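Local coordinates for alpha-1,3-glucanase (Bacillus circulans, PDB 5ZRU), which hydrolyses alpha-1,3-glucan as a family GH87 enzyme, this chain being the C-terminal catalytic unit of a longer protein with probable carbohydrate-binding modules, at residues T226-N231 with N256-N261; T260-A265 with N285-S290; A296-F301 with E317-G322. All coordinates share one frame; numbering follows the deposited sequence.

Contact 1 (T226-N231 with N256-N261). With PE5 (3,6,9,12,15,18,21,24-octaoxahexacosan-1-ol), chain C.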
loop_
_atom_site.group_PDB
_atom_site.type_symbol
_atom_site.label_atom_id
_atom_site.label_comp_id
_atom_site.label_asym_id
_atom_site.label_seq_id
_atom_site.Cartn_x
_atom_site.Cartn_y
_atom_site.Cartn_z
ATOM N N THR A 226 -3.074 20.227 13.179
ATOM C CA THR A 226 -3.019 18.877 13.722
ATOM C C THR A 226 -4.019 18.744 14.861
ATOM O O THR A 226 -3.990 19.526 15.819
ATOM C CB THR A 226 -1.614 18.535 14.219
ATOM O OG1 THR A 226 -0.700 18.560 13.116
ATOM C CG2 THR A 226 -1.602 17.138 14.852
ATOM N N PHE A 227 -4.896 17.748 14.752
ATOM C CA PHE A 227 -5.876 17.427 15.775
ATOM C C PHE A 227 -5.566 16.048 16.336
ATOM O O PHE A 227 -5.164 15.147 15.593
ATOM C CB PHE A 227 -7.279 17.486 15.191
ATOM C CG PHE A 227 -7.629 18.842 14.681
ATOM C CD1 PHE A 227 -8.236 19.771 15.510
ATOM C CD2 PHE A 227 -7.287 19.214 13.384
ATOM C CE1 PHE A 227 -8.549 21.038 15.041
ATOM C CE2 PHE A 227 -7.578 20.476 12.915
ATOM C CZ PHE A 227 -8.213 21.392 13.745
ATOM N N HIS A 228 -5.744 15.893 17.646
ATOM C CA HIS A 228 -5.329 14.690 18.355
ATOM C C HIS A 228 -6.555 13.946 18.854
ATOM O O HIS A 228 -7.399 14.520 19.558
ATOM C CB HIS A 228 -4.390 15.038 19.517
ATOM C CG HIS A 228 -3.058 15.564 19.069
ATOM N ND1 HIS A 228 -2.827 16.901 18.832
ATOM C CD2 HIS A 228 -1.895 14.927 18.796
ATOM C CE1 HIS A 228 -1.573 17.069 18.447
ATOM N NE2 HIS A 228 -0.987 15.885 18.413
ATOM N N LEU A 229 -6.653 12.672 18.493
ATOM C CA LEU A 229 -7.805 11.849 18.843
ATOM C C LEU A 229 -7.322 10.660 19.664
ATOM O O LEU A 229 -6.632 9.778 19.140
ATOM C CB LEU A 229 -8.548 11.389 17.588
ATOM C CG LEU A 229 -8.992 12.476 16.605
ATOM C CD1 LEU A 229 -9.860 11.853 15.507
ATOM C CD2 LEU A 229 -9.775 13.578 17.300
ATOM N N GLY A 230 -7.679 10.637 20.950
ATOM C CA GLY A 230 -7.198 9.646 21.892
ATOM C C GLY A 230 -7.941 8.331 21.906
ATOM O O GLY A 230 -7.740 7.520 22.817
ATOM N N ASN A 231 -8.815 8.093 20.938
ATOM C CA ASN A 231 -9.403 6.774 20.758
ATOM C C ASN A 231 -9.950 6.682 19.343
ATOM O O ASN A 231 -9.766 7.594 18.528
ATOM C CB ASN A 231 -10.495 6.486 21.789
ATOM C CG ASN A 231 -10.486 5.027 22.222
ATOM O OD1 ASN A 231 -10.858 4.114 21.448
ATOM N ND2 ASN A 231 -10.042 4.792 23.459
ATOM N N ASN A 256 -4.075 17.360 9.678
ATOM C CA ASN A 256 -3.534 16.103 10.201
ATOM C C ASN A 256 -4.421 15.604 11.333
ATOM O O ASN A 256 -4.634 16.318 12.322
ATOM C CB ASN A 256 -2.107 16.273 10.734
ATOM C CG ASN A 256 -1.085 16.539 9.640
ATOM O OD1 ASN A 256 -1.423 16.622 8.468
ATOM N ND2 ASN A 256 0.179 16.688 10.033
ATOM N N ILE A 257 -4.911 14.377 11.209
ATOM C CA ILE A 257 -5.567 13.692 12.315
ATOM C C ILE A 257 -4.557 12.715 12.900
ATOM O O ILE A 257 -4.119 11.773 12.223
ATOM C CB ILE A 257 -6.850 12.969 11.876
ATOM C CG1 ILE A 257 -7.925 13.970 11.432
ATOM C CG2 ILE A 257 -7.387 12.128 13.036
ATOM C CD1 ILE A 257 -9.228 13.292 10.957
ATOM N N GLN A 258 -4.182 12.935 14.153
ATOM C CA GLN A 258 -3.176 12.118 14.823
ATOM C C GLN A 258 -3.861 11.303 15.909
ATOM O O GLN A 258 -4.288 11.858 16.927
ATOM C CB GLN A 258 -2.073 12.983 15.427
ATOM C CG GLN A 258 -1.057 12.151 16.210
ATOM C CD GLN A 258 -0.255 11.247 15.302
ATOM O OE1 GLN A 258 0.459 11.725 14.417
ATOM N NE2 GLN A 258 -0.382 9.929 15.500
ATOM N N PHE A 259 -3.990 9.995 15.696
ATOM C CA PHE A 259 -4.467 9.131 16.764
ATOM C C PHE A 259 -3.331 8.892 17.747
ATOM O O PHE A 259 -2.211 8.579 17.345
ATOM C CB PHE A 259 -5.001 7.816 16.197
ATOM C CG PHE A 259 -6.281 7.988 15.421
ATOM C CD1 PHE A 259 -7.504 8.000 16.079
ATOM C CD2 PHE A 259 -6.258 8.179 14.039
ATOM C CE1 PHE A 259 -8.675 8.175 15.380
ATOM C CE2 PHE A 259 -7.440 8.356 13.326
ATOM C CZ PHE A 259 -8.644 8.345 13.992
ATOM N N THR A 260 -3.616 9.068 19.041
ATOM C CA THR A 260 -2.576 9.047 20.059
ATOM C C THR A 260 -2.564 7.784 20.904
ATOM O O THR A 260 -1.629 7.605 21.698
ATOM C CB THR A 260 -2.722 10.256 20.997
ATOM O OG1 THR A 260 -4.009 10.219 21.629
ATOM C CG2 THR A 260 -2.575 11.559 20.218
ATOM N N ASN A 261 -3.559 6.915 20.769
ATOM C CA ASN A 261 -3.701 5.766 21.655
ATOM C C ASN A 261 -3.075 4.539 21.008
ATOM O O ASN A 261 -3.488 4.160 19.902
ATOM C CB ASN A 261 -5.178 5.526 21.958
ATOM C CG ASN A 261 -5.405 4.608 23.154
ATOM O OD1 ASN A 261 -4.649 3.673 23.386
ATOM N ND2 ASN A 261 -6.477 4.866 23.901
HETATM C C48 PE5 C . 1.866 10.160 18.629
HETATM C C50 PE5 C . 2.543 8.996 17.897
HETATM O O1 PE5 C . 3.868 8.855 18.338
HETATM C C1 PE5 C . 4.563 7.771 17.784
HETATM C C2 PE5 C . 6.044 7.820 18.169
HETATM O O2 PE5 C . 6.641 8.953 17.606
HETATM C C3 PE5 C . 7.961 9.204 17.997
HETATM C C4 PE5 C . 8.452 10.507 17.353
HETATM O O3 PE5 C . 8.326 10.428 15.958
HETATM C C5 PE5 C . 8.817 11.517 15.222
HETATM C C6 PE5 C . 7.787 11.971 14.177
HETATM O O4 PE5 C . 7.925 11.280 12.962
HETATM C C7 PE5 C . 6.728 10.914 12.324
HETATM C C8 PE5 C . 5.816 12.131 12.155
HETATM O O5 PE5 C . 4.524 11.703 11.858
HETATM C C9 PE5 C . 3.540 12.698 11.941
HETATM C C10 PE5 C . 3.133 13.098 10.529
HETATM O O6 PE5 C . 3.267 14.480 10.385
HETATM C C11 PE5 C . 3.380 14.922 9.064
HETATM C C12 PE5 C . 3.810 16.382 9.035
HETATM O O7 PE5 C . 2.785 17.092 8.414
HETATM C C13 PE5 C . 3.204 18.106 7.547
HETATM C C14 PE5 C . 2.094 19.150 7.460
HETATM O O8 PE5 C . 1.491 19.252 8.719
HETATM C C15 PE5 C . 0.395 20.125 8.806
HETATM C C16 PE5 C . 0.729 21.267 9.777
HETATM O O52 PE5 C . 0.038 21.113 10.986
HETATM O O HOH W 1 1.163 16.341 12.812
HETATM O O HOH W 2 -6.039 7.065 19.338
#
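L229 packs against I257 and F259 on the inner face of two neighbouring parallel strands, as in successive coils of a right-handed beta-helix. Its CD1 methyl lies 3.5 Å from CG2 of I257. Its CB and CD1 also reach CE1 of the F259 ring. Helix 203-216 covers this apolar side through L203 and F206. N231 O sits in the plane of the F259 ring at its edge, 3.4 Å from CD1 of F259. Four backbone hydrogen bonds join the segments, from F227 N to N256 O through to T260 N to L229 O.

The other face carries T226, H228, N256 and Q258 and is looser. T260 holds CG2 anti to its carbonyl carbon, where this methyl lies 3.7 Å from CD2 of the H228 ring. A water links OG1 of T226 to ND2 of N256, and a bound polyether takes a hydrogen bond from N256 ND2 to its O7 (3.1 Å). Past the strand ends, N261 ND2 bonds to G230 O at 3.1 Å, while N261 OD1 is held by N263. The chemistry therefore divides by face: apolar groups close the inside, and amides and hydroxyls on the outside can bind water or ether oxygens.

Contact 2 (T260-A265 with N285-S290). With PE5 (3,6,9,12,15,18,21,24-octaoxahexacosan-1-ol), chain C.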
loop_
_atom_site.group_PDB
_atom_site.type_symbol
_atom_site.label_atom_id
_atom_site.label_comp_id
_atom_site.label_asym_id
_atom_site.label_seq_id
_atom_site.Cartn_x
_atom_site.Cartn_y
_atom_site.Cartn_z
ATOM N N THR A 260 -3.616 9.068 19.041
ATOM C CA THR A 260 -2.576 9.047 20.059
ATOM C C THR A 260 -2.564 7.784 20.904
ATOM O O THR A 260 -1.629 7.605 21.698
ATOM C CB THR A 260 -2.722 10.256 20.997
ATOM O OG1 THR A 260 -4.009 10.219 21.629
ATOM C CG2 THR A 260 -2.575 11.559 20.218
ATOM N N ASN A 261 -3.559 6.915 20.769
ATOM C CA ASN A 261 -3.701 5.766 21.655
ATOM C C ASN A 261 -3.075 4.539 21.008
ATOM O O ASN A 261 -3.488 4.160 19.902
ATOM C CB ASN A 261 -5.178 5.526 21.958
ATOM C CG ASN A 261 -5.405 4.608 23.154
ATOM O OD1 ASN A 261 -4.649 3.673 23.386
ATOM N ND2 ASN A 261 -6.477 4.866 23.901
ATOM N N PRO A 262 -2.094 3.890 21.643
ATOM C CA PRO A 262 -1.450 2.715 21.038
ATOM C C PRO A 262 -2.187 1.406 21.253
ATOM O O PRO A 262 -1.746 0.380 20.727
ATOM C CB PRO A 262 -0.088 2.682 21.750
ATOM C CG PRO A 262 -0.441 3.139 23.147
ATOM C CD PRO A 262 -1.479 4.248 22.936
ATOM N N ASN A 263 -3.293 1.400 21.988
ATOM C CA ASN A 263 -3.913 0.144 22.382
ATOM C C ASN A 263 -4.796 -0.432 21.280
ATOM O O ASN A 263 -5.169 0.247 20.319
ATOM C CB ASN A 263 -4.720 0.343 23.665
ATOM C CG ASN A 263 -3.821 0.609 24.859
ATOM O OD1 ASN A 263 -3.098 -0.278 25.291
ATOM N ND2 ASN A 263 -3.842 1.831 25.378
ATOM N N GLN A 264 -5.118 -1.722 21.432
ATOM C CA GLN A 264 -6.070 -2.389 20.551
ATOM C C GLN A 264 -7.358 -1.593 20.437
ATOM O O GLN A 264 -7.850 -1.042 21.426
ATOM C CB GLN A 264 -6.415 -3.779 21.091
ATOM C CG GLN A 264 -5.618 -4.891 20.508
ATOM C CD GLN A 264 -5.777 -6.161 21.307
ATOM O OE1 GLN A 264 -5.040 -6.397 22.269
ATOM N NE2 GLN A 264 -6.756 -6.977 20.931
ATOM N N ALA A 265 -7.902 -1.548 19.219
ATOM C CA ALA A 265 -9.224 -0.976 18.944
ATOM C C ALA A 265 -9.339 0.469 19.419
ATOM O O ALA A 265 -10.429 0.928 19.783
ATOM C CB ALA A 265 -10.342 -1.832 19.558
ATOM N N ASN A 285 -2.687 9.630 10.792
ATOM C CA ASN A 285 -1.596 8.832 11.318
ATOM C C ASN A 285 -2.069 8.146 12.592
ATOM O O ASN A 285 -2.954 8.650 13.289
ATOM C CB ASN A 285 -0.379 9.716 11.603
ATOM C CG ASN A 285 0.840 8.922 12.010
ATOM O OD1 ASN A 285 1.062 7.824 11.525
ATOM N ND2 ASN A 285 1.633 9.478 12.920
ATOM N N SER A 286 -1.468 7.000 12.896
ATOM C CA SER A 286 -1.808 6.215 14.072
ATOM C C SER A 286 -0.808 6.440 15.204
ATOM O O SER A 286 0.164 7.181 15.079
ATOM C CB SER A 286 -1.804 4.728 13.731
ATOM O OG SER A 286 -0.450 4.300 13.687
ATOM N N ASN A 287 -1.042 5.755 16.325
ATOM C CA ASN A 287 0.011 5.465 17.294
ATOM C C ASN A 287 0.204 3.955 17.416
ATOM O O ASN A 287 0.394 3.412 18.512
ATOM C CB ASN A 287 -0.282 6.081 18.664
ATOM C CG ASN A 287 0.949 6.107 19.549
ATOM O OD1 ASN A 287 2.073 5.990 19.046
ATOM N ND2 ASN A 287 0.755 6.262 20.862
ATOM N N LEU A 288 0.184 3.260 16.280
ATOM C CA LEU A 288 0.097 1.806 16.248
ATOM C C LEU A 288 1.412 1.190 15.788
ATOM O O LEU A 288 1.945 1.572 14.739
ATOM C CB LEU A 288 -1.038 1.367 15.314
ATOM C CG LEU A 288 -1.271 -0.140 15.239
ATOM C CD1 LEU A 288 -1.803 -0.649 16.581
ATOM C CD2 LEU A 288 -2.224 -0.482 14.099
ATOM N N ARG A 289 1.933 0.224 16.565
ATOM C CA ARG A 289 3.150 -0.480 16.170
ATOM C C ARG A 289 2.983 -1.988 16.086
ATOM O O ARG A 289 3.973 -2.685 15.825
ATOM C CB ARG A 289 4.307 -0.167 17.131
ATOM C CG ARG A 289 4.013 -0.492 18.596
ATOM C CD ARG A 289 5.287 -0.388 19.460
ATOM N NE ARG A 289 6.158 -1.561 19.370
ATOM C CZ ARG A 289 5.988 -2.673 20.078
ATOM N NH1 ARG A 289 4.963 -2.771 20.920
ATOM N NH2 ARG A 289 6.831 -3.691 19.936
ATOM N N SER A 290 1.775 -2.515 16.288
ATOM C CA SER A 290 1.546 -3.954 16.276
ATOM C C SER A 290 0.237 -4.286 15.570
ATOM O O SER A 290 -0.745 -3.544 15.663
ATOM C CB SER A 290 1.516 -4.521 17.708
ATOM O OG SER A 290 1.125 -5.890 17.712
HETATM C C48 PE5 C . 1.866 10.160 18.629
HETATM C C50 PE5 C . 2.543 8.996 17.897
HETATM O O1 PE5 C . 3.868 8.855 18.338
HETATM C C1 PE5 C . 4.563 7.771 17.784
HETATM C C2 PE5 C . 6.044 7.820 18.169
HETATM O O2 PE5 C . 6.641 8.953 17.606
HETATM C C3 PE5 C . 7.961 9.204 17.997
HETATM C C4 PE5 C . 8.452 10.507 17.353
HETATM O O3 PE5 C . 8.326 10.428 15.958
HETATM C C5 PE5 C . 8.817 11.517 15.222
HETATM C C6 PE5 C . 7.787 11.971 14.177
HETATM O O4 PE5 C . 7.925 11.280 12.962
HETATM C C7 PE5 C . 6.728 10.914 12.324
HETATM C C8 PE5 C . 5.816 12.131 12.155
HETATM O O5 PE5 C . 4.524 11.703 11.858
HETATM C C9 PE5 C . 3.540 12.698 11.941
HETATM C C10 PE5 C . 3.133 13.098 10.529
HETATM O O6 PE5 C . 3.267 14.480 10.385
HETATM C C11 PE5 C . 3.380 14.922 9.064
HETATM C C12 PE5 C . 3.810 16.382 9.035
HETATM O O7 PE5 C . 2.785 17.092 8.414
HETATM C C13 PE5 C . 3.204 18.106 7.547
HETATM C C14 PE5 C . 2.094 19.150 7.460
HETATM O O8 PE5 C . 1.491 19.252 8.719
HETATM C C15 PE5 C . 0.395 20.125 8.806
HETATM C C16 PE5 C . 0.729 21.267 9.777
HETATM O O52 PE5 C . 0.038 21.113 10.986
HETATM O O HOH W 3 0.665 -0.298 19.236
#
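N287 reaches across to T260 and P262 where two loops follow adjacent strands of the parallel beta-helix. Each loop is turned by a side chain of its own. N261 forms an Asx turn, its OD1 accepting from N263 N at 3.0 Å and also from N263 ND2. S286 forms an ST turn, its OG accepting from L288 N at 2.9 Å, and the same hydroxyl is bonded to H318 O.

One direct hydrogen bond crosses the contact. N287 ND2 gives it to T260 O over 2.9 Å. The donor stands well above the carbonyl plane, and the bond is bent, with 146° at the hydrogen. With CG anti to the backbone N (chi1 -165°), the N287 side chain lies alongside the T260 carbonyl, and ND2 beyond CG meets its oxygen. An alanine here would probably leave T260 O without this donor and open a gap beside the P262 ring.

Packing and a C-H...O contact add a smaller part. The P262 ring and the N287 side chain lie side by side and point the same way, with P262 CD 3.7 Å from N287 ND2. P262 CA makes a C-H...O contact with N287 O at 3.2 Å, and Y113 OH bonds to that same oxygen. N287 OD1 meets carbons of the bound polyether, with C50 at 3.3 Å.

Water provides the last link. One molecule donates to P262 O and accepts from R289 N, at 2.9 and 3.0 Å. P262 O is also bonded to Y292 OH.

Contact 3 (A296-F301 with E317-G322)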
loop_
_atom_site.group_PDB
_atom_site.type_symbol
_atom_site.label_atom_id
_atom_site.label_comp_id
_atom_site.label_asym_id
_atom_site.label_seq_id
_atom_site.Cartn_x
_atom_site.Cartn_y
_atom_site.Cartn_z
ATOM N N ALA A 296 -6.112 -6.169 15.983
ATOM C CA ALA A 296 -5.799 -4.772 16.281
ATOM C C ALA A 296 -7.047 -3.898 16.236
ATOM O O ALA A 296 -7.168 -2.956 17.026
ATOM C CB ALA A 296 -4.739 -4.239 15.312
ATOM N N VAL A 297 -7.982 -4.199 15.325
ATOM C CA VAL A 297 -9.171 -3.381 15.074
ATOM C C VAL A 297 -8.782 -1.907 15.008
ATOM O O VAL A 297 -9.315 -1.064 15.741
ATOM C CB VAL A 297 -10.248 -3.636 16.144
ATOM C CG1 VAL A 297 -11.590 -3.046 15.698
ATOM C CG2 VAL A 297 -10.374 -5.129 16.376
ATOM N N TYR A 298 -7.843 -1.587 14.128
ATOM C CA TYR A 298 -7.191 -0.280 14.143
ATOM C C TYR A 298 -6.798 0.051 12.704
ATOM O O TYR A 298 -5.658 0.412 12.401
ATOM C CB TYR A 298 -6.005 -0.320 15.113
ATOM C CG TYR A 298 -5.467 0.987 15.680
ATOM C CD1 TYR A 298 -5.280 2.109 14.876
ATOM C CD2 TYR A 298 -5.091 1.074 17.021
ATOM C CE1 TYR A 298 -4.746 3.287 15.394
ATOM C CE2 TYR A 298 -4.548 2.243 17.549
ATOM C CZ TYR A 298 -4.372 3.346 16.724
ATOM O OH TYR A 298 -3.842 4.511 17.235
ATOM N N LYS A 299 -7.744 -0.137 11.788
ATOM C CA LYS A 299 -7.538 0.279 10.410
ATOM C C LYS A 299 -7.864 1.764 10.275
ATOM O O LYS A 299 -8.599 2.335 11.086
ATOM C CB LYS A 299 -8.401 -0.542 9.448
ATOM C CG LYS A 299 -8.149 -2.052 9.467
ATOM C CD LYS A 299 -9.147 -2.786 10.374
ATOM C CE LYS A 299 -9.024 -4.307 10.193
ATOM N NZ LYS A 299 -9.992 -5.062 11.043
ATOM N N GLY A 300 -7.298 2.397 9.242
ATOM C CA GLY A 300 -7.575 3.813 9.033
ATOM C C GLY A 300 -9.057 4.098 8.876
ATOM O O GLY A 300 -9.603 5.012 9.506
ATOM N N PHE A 301 -9.731 3.305 8.046
ATOM C CA PHE A 301 -11.165 3.426 7.804
ATOM C C PHE A 301 -11.788 2.039 7.882
ATOM O O PHE A 301 -11.277 1.105 7.258
ATOM C CB PHE A 301 -11.449 4.043 6.426
ATOM C CG PHE A 301 -10.846 5.405 6.224
ATOM C CD1 PHE A 301 -11.484 6.541 6.700
ATOM C CD2 PHE A 301 -9.650 5.553 5.537
ATOM C CE1 PHE A 301 -10.934 7.804 6.494
ATOM C CE2 PHE A 301 -9.096 6.811 5.323
ATOM C CZ PHE A 301 -9.737 7.938 5.809
ATOM N N GLU A 317 -1.396 6.422 6.925
ATOM C CA GLU A 317 -0.265 5.530 7.113
ATOM C C GLU A 317 -0.205 5.034 8.550
ATOM O O GLU A 317 -0.753 5.646 9.469
ATOM C CB GLU A 317 1.065 6.203 6.722
ATOM C CG GLU A 317 1.386 7.514 7.393
ATOM C CD GLU A 317 2.663 8.171 6.834
ATOM O OE1 GLU A 317 3.343 7.563 5.979
ATOM O OE2 GLU A 317 2.978 9.304 7.257
ATOM N N HIS A 318 0.492 3.906 8.720
ATOM C CA HIS A 318 0.809 3.310 10.015
ATOM C C HIS A 318 -0.400 2.699 10.707
ATOM O O HIS A 318 -0.370 2.457 11.921
ATOM C CB HIS A 318 1.500 4.324 10.937
ATOM C CG HIS A 318 2.690 4.973 10.311
ATOM N ND1 HIS A 318 2.995 6.305 10.490
ATOM C CD2 HIS A 318 3.648 4.470 9.497
ATOM C CE1 HIS A 318 4.091 6.597 9.810
ATOM N NE2 HIS A 318 4.509 5.499 9.203
ATOM N N PHE A 319 -1.463 2.410 9.968
ATOM C CA PHE A 319 -2.599 1.715 10.560
ATOM C C PHE A 319 -2.449 0.213 10.362
ATOM O O PHE A 319 -1.536 -0.259 9.688
ATOM C CB PHE A 319 -3.909 2.237 9.960
ATOM C CG PHE A 319 -4.217 3.653 10.368
ATOM C CD1 PHE A 319 -4.895 3.912 11.554
ATOM C CD2 PHE A 319 -3.776 4.720 9.603
ATOM C CE1 PHE A 319 -5.154 5.219 11.957
ATOM C CE2 PHE A 319 -4.035 6.029 9.985
ATOM C CZ PHE A 319 -4.719 6.284 11.175
ATOM N N GLU A 320 -3.357 -0.546 10.977
ATOM C CA GLU A 320 -3.373 -1.989 10.770
ATOM C C GLU A 320 -3.555 -2.308 9.295
ATOM O O GLU A 320 -2.807 -3.100 8.716
ATOM C CB GLU A 320 -4.497 -2.613 11.596
ATOM C CG GLU A 320 -4.705 -4.097 11.353
ATOM C CD GLU A 320 -5.948 -4.613 12.046
ATOM O OE1 GLU A 320 -6.772 -3.780 12.484
ATOM O OE2 GLU A 320 -6.103 -5.845 12.150
ATOM N N CYS A 321 -4.567 -1.699 8.685
ATOM C CA CYS A 321 -4.751 -1.626 7.247
ATOM C C CYS A 321 -5.127 -0.189 6.929
ATOM O O CYS A 321 -5.618 0.537 7.799
ATOM C CB CYS A 321 -5.870 -2.551 6.745
ATOM S SG CYS A 321 -5.774 -4.275 7.258
ATOM N N GLY A 322 -4.931 0.212 5.678
ATOM C CA GLY A 322 -5.405 1.527 5.267
ATOM C C GLY A 322 -6.920 1.609 5.343
ATOM O O GLY A 322 -7.483 2.482 6.017
HETATM O O HOH W 4 -8.287 -6.431 13.397
#
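The F319 ring has G300 on one face and Y298 O at its edge, in the ring plane. G300 CA makes a CH-pi contact, 3.8 Å from the ring centroid of F319 and 17° off its normal. The Y298 side chain crosses that of F319 at about a right angle, and CD1 of F319 comes up in the plane of the Y298 ring, 3.8 Å from CD1 of Y298. Y298 OH is bonded to N261 O.

With CG anti to the backbone N (chi1 174°) and the chain extended beyond, E320 reaches across to the facing loop. Its OE1 accepts from Y298 N at 2.9 Å, almost along its C-O axis. The A296 methyl packs 3.5 Å from CD of E320. K299 runs past the acid, with CE 3.3 Å from E320 OE1, while its NZ makes a long salt bridge to OE1 at 3.8 Å. A water donates to OE2 and accepts from V297 N and K299 NZ.

The loops after strands 277-285 and 310-317 meet here, between neighbouring coils of the beta-helix, with C321 close to the calcium ligand D352. Backbone bonds run from E320 N to Y298 O, G300 N to C321 O and F301 N to G322 O. E320 is held by an N-H and a water, with the K299 ammonium group at long range, so its carboxylate ties one loop to the other.

How the contacts relate
All three contacts join neighbouring coils of the same beta-helical part of the catalytic unit. Contact 3 is buried, contact 1 is partly buried, and contact 2 lies at the surface. Contact 1 pairs strands and depends on regular backbone bonds. Contacts 2 and 3 join loops, the former by one hydrogen bond from a side-chain amide and by water, the latter by backbone bonds, aromatic packing and a carboxylate. Contacts 1 and 2 share T260 and N261, and both touch the polyether. Q258 OE1 with N285 ND2 ties contact 1 to contact 2, and N285 OD1 with H318 ND1 continues to contact 3. F259 and F319 also pack together, bringing contacts 1 and 3 into touch.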